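Local coordinates for protein dihydrodipicolinate synthase (PDB 3B4U) that probably catalyses the condensation of pyruvate with aspartate semialdehyde in lysine biosynthesis, at residues B[133-138]-B[164-169]; B[250-255]-B[280-285]; B[51-56]-B[265-270]. All coordinates share one frame; numbering follows the deposited sequence.

Contact 1 (B[133-138]-B[164-169])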
loop_
_atom_site.group_PDB
_atom_site.type_symbol
_atom_site.label_atom_id
_atom_site.label_comp_id
_atom_site.label_asym_id
_atom_site.label_seq_id
_atom_site.Cartn_x
_atom_site.Cartn_y
_atom_site.Cartn_z
ATOM N N ALA B 133 -19.836 5.383 -12.104
ATOM C CA ALA B 133 -19.546 5.000 -10.726
ATOM C C ALA B 133 -20.821 4.569 -10.049
ATOM O O ALA B 133 -21.861 5.237 -10.156
ATOM C CB ALA B 133 -18.927 6.185 -10.011
ATOM N N ARG B 134 -20.739 3.470 -9.304
ATOM C CA ARG B 134 -21.897 2.910 -8.604
ATOM C C ARG B 134 -21.344 1.884 -7.617
ATOM O O ARG B 134 -20.257 1.356 -7.831
ATOM C CB ARG B 134 -22.870 2.200 -9.565
ATOM C CG ARG B 134 -22.208 1.095 -10.370
ATOM C CD ARG B 134 -23.177 0.325 -11.268
ATOM N NE ARG B 134 -22.494 -0.727 -12.008
ATOM C CZ ARG B 134 -22.182 -1.933 -11.532
ATOM N NH1 ARG B 134 -22.519 -2.298 -10.299
ATOM N NH2 ARG B 134 -21.448 -2.735 -12.271
ATOM N N ASP B 135 -22.113 1.581 -6.578
ATOM C CA ASP B 135 -21.968 0.297 -5.869
ATOM C C ASP B 135 -20.620 0.112 -5.222
ATOM O O ASP B 135 -20.089 -0.991 -5.180
ATOM C CB ASP B 135 -22.376 -0.853 -6.796
ATOM C CG ASP B 135 -23.823 -0.716 -7.261
ATOM O OD1 ASP B 135 -24.640 -0.238 -6.450
ATOM O OD2 ASP B 135 -24.134 -1.090 -8.402
ATOM N N ILE B 136 -20.094 1.190 -4.662
ATOM C CA ILE B 136 -18.833 1.155 -3.933
ATOM C C ILE B 136 -19.100 0.878 -2.456
ATOM O O ILE B 136 -19.869 1.609 -1.808
ATOM C CB ILE B 136 -18.091 2.492 -4.037
ATOM C CG1 ILE B 136 -17.933 2.965 -5.485
ATOM C CG2 ILE B 136 -16.750 2.409 -3.342
ATOM C CD1 ILE B 136 -17.200 2.101 -6.329
ATOM N N LEU B 137 -18.452 -0.172 -1.965
ATOM C CA LEU B 137 -18.436 -0.509 -0.549
ATOM C C LEU B 137 -17.106 -0.046 0.002
ATOM O O LEU B 137 -16.046 -0.535 -0.410
ATOM C CB LEU B 137 -18.540 -2.025 -0.363
ATOM C CG LEU B 137 -19.747 -2.663 -1.049
ATOM C CD1 LEU B 137 -19.618 -4.195 -1.007
ATOM C CD2 LEU B 137 -21.055 -2.193 -0.435
ATOM N N VAL B 138 -17.079 0.928 0.913
ATOM C CA VAL B 138 -15.810 1.403 1.442
ATOM C C VAL B 138 -15.344 0.468 2.553
ATOM O O VAL B 138 -16.124 -0.010 3.370
ATOM C CB VAL B 138 -15.897 2.889 1.870
ATOM C CG1 VAL B 138 -16.153 3.747 0.638
ATOM C CG2 VAL B 138 -16.905 3.131 2.960
ATOM N N ILE B 164 -23.429 5.920 -5.245
ATOM C CA ILE B 164 -22.038 5.589 -5.516
ATOM C C ILE B 164 -21.489 4.890 -4.272
ATOM O O ILE B 164 -21.023 3.758 -4.352
ATOM C CB ILE B 164 -21.216 6.812 -5.928
ATOM C CG1 ILE B 164 -21.744 7.415 -7.259
ATOM C CG2 ILE B 164 -19.744 6.404 -6.051
ATOM C CD1 ILE B 164 -21.196 8.793 -7.499
ATOM N N VAL B 165 -21.548 5.536 -3.130
ATOM C CA VAL B 165 -21.177 4.880 -1.871
ATOM C C VAL B 165 -22.429 4.186 -1.337
ATOM O O VAL B 165 -23.381 4.853 -0.892
ATOM C CB VAL B 165 -20.593 5.856 -0.866
ATOM C CG1 VAL B 165 -20.368 5.158 0.493
ATOM C CG2 VAL B 165 -19.280 6.409 -1.420
ATOM N N THR B 166 -22.460 2.862 -1.468
ATOM C CA THR B 166 -23.627 2.079 -1.179
ATOM C C THR B 166 -23.492 1.204 0.063
ATOM O O THR B 166 -24.457 0.563 0.464
ATOM C CB THR B 166 -24.065 1.226 -2.372
ATOM O OG1 THR B 166 -23.029 0.282 -2.655
ATOM C CG2 THR B 166 -24.350 2.084 -3.613
ATOM N N GLY B 167 -22.317 1.184 0.680
ATOM C CA GLY B 167 -22.139 0.351 1.842
ATOM C C GLY B 167 -20.759 0.518 2.419
ATOM O O GLY B 167 -19.917 1.268 1.918
ATOM N N VAL B 168 -20.582 -0.192 3.535
ATOM C CA VAL B 168 -19.358 -0.187 4.302
ATOM C C VAL B 168 -19.050 -1.623 4.687
ATOM O O VAL B 168 -19.916 -2.289 5.251
ATOM C CB VAL B 168 -19.487 0.643 5.593
ATOM C CG1 VAL B 168 -18.138 0.657 6.368
ATOM C CG2 VAL B 168 -19.912 2.079 5.306
ATOM N N LYS B 169 -17.820 -2.077 4.445
ATOM C CA LYS B 169 -17.357 -3.317 5.057
ATOM C C LYS B 169 -16.587 -2.924 6.295
ATOM O O LYS B 169 -15.472 -2.401 6.223
ATOM C CB LYS B 169 -16.481 -4.120 4.089
ATOM C CG LYS B 169 -15.904 -5.381 4.717
ATOM C CD LYS B 169 -16.957 -6.377 5.174
ATOM C CE LYS B 169 -16.360 -7.588 5.840
ATOM N NZ LYS B 169 -17.460 -8.551 6.216
#
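Ile136 and Ile164 lie side by side and point the same way, CG1 of Ile136 resting 3.9 Å from CG2 of Ile164. That same CG2 reaches back to Ala133 CB, so one methyl bridges both residues. Val138 and Val168 cross obliquely, with CG2 of Val138 4.0 Å from CG2 of Val168. These valines share one face of the sheet with Ile136 and Val165; on it Phe126 of helix 115-129 packs on Ile136 and Val165, and Phe122 on Val138. Leu137 takes the other face: its CD2 lies 3.6 Å from Gly167 CA, packed on the bare backbone of the glycine. Thr166 crosses Asp135 obliquely, bringing OG1 to 3.4 Å from Asp135 CA. Under the side chains runs parallel pairing, with Ile136 N to Ile164 O the shortest bond at 2.7 Å and nearly along the C=O axis (176°). Ile136 pairs with Val165 but Leu137 with Gly167, a one-residue slip that makes a beta bulge. Asp135 OD2 is held in the guanidinium plane of Arg134, and Lys169 sends NZ to Ile210 O. These are the fifth and sixth of the eight parallel strands of the TIM barrel, helix 115-129 outside; Lys169 is probably the family's Schiff-base lysine.

Contact 2 (B[250-255]-B[280-285]); sequences VKVLVS and QIEGAF
Ile281 swings CG2 anti to its backbone N and Phe285 does the same with CG (chi1 175°), while Leu253 sets CG anti to its carbonyl carbon (chi1 -69°). These torsions bring a methyl, a ring base and a branched leucine end together between helix 246-258 and helix 275-289, in the C-terminal helical region that follows the TIM barrel in this family. The two short helical segments cross at -68°, with axes 9.9 Å apart at their closest, and between them the contact is a compact, mostly apolar patch. Ile281 CG2 is its centre. It sits 3.7 Å from Leu253 CG, close also to both delta carbons of that leucine, and on another flank it meets Val252 CG1 at 3.8 Å. Val252 puts CG1 anti to its own N, which turns that methyl to the partner helix. Each of these side chains crosses its neighbour obliquely. Glu282 behaves differently: it starts off to the side, but the extended chain carries its end nearer, leaving OE2 4.3 Å from Val252 CG1. The charge itself is answered within the same helix by Arg278 NE, one turn earlier, and the side chain also touches His256 of the helix opposite. Ile281 is also backed by Ala249 and Phe244, and Phe285 by Thr257, while the Phe285 ring meets that of Phe289. The tightest approach of all belongs to Leu253, whose CD2 reaches 3.6 Å from Phe285 CB and hangs obliquely beside the root of the ring.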
loop_
_atom_site.group_PDB
_atom_site.type_symbol
_atom_site.label_atom_id
_atom_site.label_comp_id
_atom_site.label_asym_id
_atom_site.label_seq_id
_atom_site.Cartn_x
_atom_site.Cartn_y
_atom_site.Cartn_z
ATOM N N VAL B 250 -6.696 -19.483 7.192
ATOM C CA VAL B 250 -7.905 -19.739 6.445
ATOM C C VAL B 250 -7.648 -20.711 5.304
ATOM O O VAL B 250 -8.402 -21.660 5.073
ATOM C CB VAL B 250 -8.478 -18.399 5.896
ATOM C CG1 VAL B 250 -9.532 -18.650 4.832
ATOM C CG2 VAL B 250 -9.095 -17.591 7.019
ATOM N N LYS B 251 -6.547 -20.492 4.582
ATOM C CA LYS B 251 -6.202 -21.395 3.484
ATOM C C LYS B 251 -5.946 -22.831 3.943
ATOM O O LYS B 251 -6.355 -23.782 3.279
ATOM C CB LYS B 251 -5.032 -20.820 2.695
ATOM C CG LYS B 251 -5.407 -19.574 1.874
ATOM C CD LYS B 251 -4.202 -19.007 1.099
ATOM C CE LYS B 251 -4.361 -19.247 -0.388
ATOM N NZ LYS B 251 -3.218 -18.683 -1.141
ATOM N N VAL B 252 -5.313 -22.984 5.103
ATOM C CA VAL B 252 -5.131 -24.323 5.684
ATOM C C VAL B 252 -6.489 -25.015 5.855
ATOM O O VAL B 252 -6.631 -26.180 5.567
ATOM C CB VAL B 252 -4.391 -24.224 7.056
ATOM C CG1 VAL B 252 -4.520 -25.508 7.860
ATOM C CG2 VAL B 252 -2.929 -23.862 6.908
ATOM N N LEU B 253 -7.496 -24.276 6.304
ATOM C CA LEU B 253 -8.809 -24.872 6.517
ATOM C C LEU B 253 -9.595 -25.093 5.233
ATOM O O LEU B 253 -10.378 -26.030 5.158
ATOM C CB LEU B 253 -9.584 -24.098 7.584
ATOM C CG LEU B 253 -8.964 -24.291 8.980
ATOM C CD1 LEU B 253 -9.714 -23.459 10.009
ATOM C CD2 LEU B 253 -8.987 -25.765 9.427
ATOM N N VAL B 254 -9.359 -24.299 4.190
ATOM C CA VAL B 254 -9.888 -24.651 2.872
ATOM C C VAL B 254 -9.305 -26.001 2.449
ATOM O O VAL B 254 -10.048 -26.888 2.039
ATOM C CB VAL B 254 -9.609 -23.576 1.803
ATOM C CG1 VAL B 254 -10.162 -24.046 0.474
ATOM C CG2 VAL B 254 -10.261 -22.265 2.240
ATOM N N SER B 255 -7.993 -26.179 2.586
ATOM C CA SER B 255 -7.354 -27.465 2.268
ATOM C C SER B 255 -7.952 -28.587 3.114
ATOM O O SER B 255 -8.252 -29.668 2.600
ATOM C CB SER B 255 -5.843 -27.399 2.487
ATOM O OG SER B 255 -5.203 -26.751 1.408
ATOM N N GLN B 280 -2.243 -28.100 14.485
ATOM C CA GLN B 280 -2.939 -27.395 15.567
ATOM C C GLN B 280 -4.214 -26.722 15.046
ATOM O O GLN B 280 -5.282 -26.770 15.684
ATOM C CB GLN B 280 -2.013 -26.374 16.210
ATOM C CG GLN B 280 -0.781 -26.960 16.890
ATOM C CD GLN B 280 0.122 -25.898 17.475
ATOM O OE1 GLN B 280 -0.341 -25.013 18.198
ATOM N NE2 GLN B 280 1.426 -25.996 17.192
ATOM N N ILE B 281 -4.121 -26.118 13.868
ATOM C CA ILE B 281 -5.276 -25.451 13.261
ATOM C C ILE B 281 -6.371 -26.451 12.909
ATOM O O ILE B 281 -7.547 -26.260 13.224
ATOM C CB ILE B 281 -4.811 -24.719 12.020
ATOM C CG1 ILE B 281 -3.990 -23.494 12.415
ATOM C CG2 ILE B 281 -5.994 -24.277 11.141
ATOM C CD1 ILE B 281 -3.181 -22.904 11.247
ATOM N N GLU B 282 -5.972 -27.561 12.318
ATOM C CA GLU B 282 -6.935 -28.605 11.979
ATOM C C GLU B 282 -7.585 -29.169 13.235
ATOM O O GLU B 282 -8.779 -29.414 13.251
ATOM C CB GLU B 282 -6.261 -29.709 11.160
ATOM C CG GLU B 282 -5.803 -29.231 9.769
ATOM C CD GLU B 282 -4.821 -30.156 9.101
ATOM O OE1 GLU B 282 -4.443 -31.163 9.703
ATOM O OE2 GLU B 282 -4.424 -29.850 7.961
ATOM N N GLY B 283 -6.808 -29.330 14.292
ATOM C CA GLY B 283 -7.339 -29.855 15.544
ATOM C C GLY B 283 -8.362 -28.919 16.168
ATOM O O GLY B 283 -9.396 -29.369 16.682
ATOM N N ALA B 284 -8.071 -27.617 16.143
ATOM C CA ALA B 284 -9.002 -26.617 16.662
ATOM C C ALA B 284 -10.324 -26.655 15.882
ATOM O O ALA B 284 -11.418 -26.586 16.470
ATOM C CB ALA B 284 -8.406 -25.281 16.591
ATOM N N PHE B 285 -10.224 -26.748 14.556
ATOM C CA PHE B 285 -11.392 -26.879 13.719
ATOM C C PHE B 285 -12.164 -28.151 14.046
ATOM O O PHE B 285 -13.378 -28.109 14.213
ATOM C CB PHE B 285 -10.977 -26.805 12.240
ATOM C CG PHE B 285 -12.106 -27.042 11.295
ATOM C CD1 PHE B 285 -12.882 -25.991 10.813
ATOM C CD2 PHE B 285 -12.424 -28.307 10.896
ATOM C CE1 PHE B 285 -13.927 -26.234 9.950
ATOM C CE2 PHE B 285 -13.475 -28.558 10.043
ATOM C CZ PHE B 285 -14.231 -27.513 9.567
#

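Contact 3 (B[51-56]-B[265-270]); sequences CSVGSR and DVRAPL
The guanidinium of Arg267 receives segment 51-56 at its edge: Ser52 O lies 8° out of the plane, and Val53 CA and Gly54 N follow along the same rim. NH1 makes the bond, reaching Ser52 O at 2.9 Å with 151° at the hydrogen. At the acceptor the fit is less regular, since NH1 stands above the carbonyl plane of Ser52 instead of on a lone pair. CG anti to the backbone N and an extended chi2 bring CD of the arginine to 3.8 Å from Ser52 CB; the bend at chi3 (-85°) then turns the guanidinium to Ser52 O. A second link runs through a water. Ser52 OG gives its proton to that water at 2.7 Å, and the water donates in turn to Arg267 O at 2.8 Å, so one serine grips both the side chain and the backbone of one arginine. Next to it the ring of Pro269, entered through a cis peptide, brings CD to 4.2 Å from Ser52 OG. Segment 51-56 comes just after the Gly-Thr-Thr-Gly-Glu motif of this family, and both loops border the second subunit, where Pro269 packs on Pro107 of that subunit. NH1 also forms a salt bridge with Glu57 OE1, its strongest partner, and that oxygen accepts from Gly54 N as well; NH2 goes to Gly19 O, and Glu49 OE1 takes the backbone N of Arg267. The carboxylate of Glu57 probably compensates the arginine's charge while the carbonyls of Ser52 and Gly19 fix the orientation of the group, and its hydrogen bonds tie together two loops 209 residues apart.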
loop_
_atom_site.group_PDB
_atom_site.type_symbol
_atom_site.label_atom_id
_atom_site.label_comp_id
_atom_site.label_asym_id
_atom_site.label_seq_id
_atom_site.Cartn_x
_atom_site.Cartn_y
_atom_site.Cartn_z
ATOM N N CYS B 51 -3.712 -7.611 -2.495
ATOM C CA CYS B 51 -2.542 -6.723 -2.531
ATOM C C CYS B 51 -1.383 -7.354 -3.289
ATOM O O CYS B 51 -0.576 -6.647 -3.911
ATOM C CB CYS B 51 -2.104 -6.351 -1.101
ATOM S SG CYS B 51 -1.976 -7.774 0.027
ATOM N N SER B 52 -1.302 -8.684 -3.259
ATOM C CA SER B 52 -0.234 -9.427 -3.891
ATOM C C SER B 52 -0.548 -9.842 -5.328
ATOM O O SER B 52 0.308 -10.459 -5.960
ATOM C CB SER B 52 0.056 -10.677 -3.060
ATOM O OG SER B 52 0.306 -10.297 -1.714
ATOM N N VAL B 53 -1.750 -9.586 -5.814
ATOM C CA VAL B 53 -2.173 -9.922 -7.151
ATOM C C VAL B 53 -1.886 -8.716 -8.024
ATOM O O VAL B 53 -2.305 -7.595 -7.743
ATOM C CB VAL B 53 -3.662 -10.352 -7.149
ATOM C CG1 VAL B 53 -4.152 -10.553 -8.573
ATOM C CG2 VAL B 53 -3.837 -11.615 -6.315
ATOM N N GLY B 54 -1.148 -8.942 -9.105
ATOM C CA GLY B 54 -0.742 -7.877 -9.985
ATOM C C GLY B 54 -1.897 -7.215 -10.704
ATOM O O GLY B 54 -3.006 -7.761 -10.848
ATOM N N SER B 55 -1.610 -6.033 -11.226
ATOM C CA SER B 55 -2.583 -5.262 -11.969
ATOM C C SER B 55 -2.949 -5.914 -13.299
ATOM O O SER B 55 -4.059 -5.690 -13.795
ATOM C CB SER B 55 -2.078 -3.824 -12.213
ATOM O OG SER B 55 -2.004 -3.145 -10.969
ATOM N N ARG B 56 -2.040 -6.691 -13.903
ATOM C CA ARG B 56 -2.386 -7.480 -15.076
ATOM C C ARG B 56 -3.019 -8.802 -14.678
ATOM O O ARG B 56 -4.012 -9.223 -15.284
ATOM C CB ARG B 56 -1.156 -7.710 -15.972
ATOM C CG ARG B 56 -0.625 -6.442 -16.576
ATOM C CD ARG B 56 0.568 -6.677 -17.460
ATOM N NE ARG B 56 1.774 -7.093 -16.755
ATOM C CZ ARG B 56 2.366 -8.269 -16.917
ATOM N NH1 ARG B 56 1.816 -9.251 -17.634
ATOM N NH2 ARG B 56 3.532 -8.467 -16.350
ATOM N N ASP B 265 -0.187 -23.077 -0.256
ATOM C CA ASP B 265 0.733 -22.072 -0.735
ATOM C C ASP B 265 0.161 -20.659 -0.628
ATOM O O ASP B 265 -1.002 -20.400 -0.977
ATOM C CB ASP B 265 1.152 -22.358 -2.186
ATOM C CG ASP B 265 2.203 -23.454 -2.304
ATOM O OD1 ASP B 265 2.675 -23.926 -1.260
ATOM O OD2 ASP B 265 2.503 -23.835 -3.450
ATOM N N VAL B 266 1.005 -19.753 -0.157
ATOM C CA VAL B 266 0.692 -18.344 -0.107
ATOM C C VAL B 266 1.745 -17.595 -0.868
ATOM O O VAL B 266 2.844 -18.101 -1.112
ATOM C CB VAL B 266 0.626 -17.809 1.349
ATOM C CG1 VAL B 266 -0.577 -18.425 2.082
ATOM C CG2 VAL B 266 1.931 -18.043 2.111
ATOM N N ARG B 267 1.446 -16.372 -1.236
ATOM C CA ARG B 267 2.389 -15.532 -1.937
ATOM C C ARG B 267 3.149 -14.666 -0.953
ATOM O O ARG B 267 2.603 -14.140 0.015
ATOM C CB ARG B 267 1.653 -14.659 -2.971
ATOM C CG ARG B 267 2.451 -13.864 -3.921
ATOM C CD ARG B 267 1.591 -13.479 -5.126
ATOM N NE ARG B 267 1.450 -14.419 -6.250
ATOM C CZ ARG B 267 0.840 -14.068 -7.404
ATOM N NH1 ARG B 267 0.272 -12.883 -7.494
ATOM N NH2 ARG B 267 0.762 -14.872 -8.461
ATOM N N ALA B 268 4.437 -14.493 -1.197
ATOM C CA ALA B 268 5.237 -13.559 -0.431
ATOM C C ALA B 268 4.527 -12.198 -0.482
ATOM O O ALA B 268 3.976 -11.829 -1.503
ATOM C CB ALA B 268 6.644 -13.466 -1.049
ATOM N N PRO B 269 4.556 -11.431 0.618
ATOM C CA PRO B 269 5.365 -11.618 1.813
ATOM C C PRO B 269 4.786 -12.490 2.926
ATOM O O PRO B 269 5.386 -12.578 4.001
ATOM C CB PRO B 269 5.492 -10.182 2.295
ATOM C CG PRO B 269 4.156 -9.614 1.971
ATOM C CD PRO B 269 3.824 -10.157 0.651
ATOM N N LEU B 270 3.660 -13.148 2.683
ATOM C CA LEU B 270 3.173 -14.173 3.599
ATOM C C LEU B 270 4.065 -15.404 3.490
ATOM O O LEU B 270 4.756 -15.580 2.485
ATOM C CB LEU B 270 1.722 -14.523 3.300
ATOM C CG LEU B 270 0.696 -13.386 3.365
ATOM C CD1 LEU B 270 -0.694 -13.883 3.105
ATOM C CD2 LEU B 270 0.757 -12.654 4.709
HETATM O O HOH W 1 0.300 -12.610 -0.321
#

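Contact 1 belongs to the barrel wall, contact 2 to the C-terminal helices, and contact 3 joins a barrel loop to the loop connecting those helices. Contacts 1 and 2 lie on opposite sides of the chain's centre, centres 32 Å apart, and contact 1 is nested within the chain loop that contact 3 closes. Contacts 2 and 3 alternate along the sequence and touch: Lys251 NZ lies 2.8 Å from Asp265 O, a probable hydrogen bond, and Lys251 forms a salt bridge with Glu49. A bound magnesium ion lies about 10 Å from the side chain of Ser52. In contact 1, Lys169, within the Gly-Val-Lys-Asp sequence, is probably the Schiff-base lysine, as in relatives.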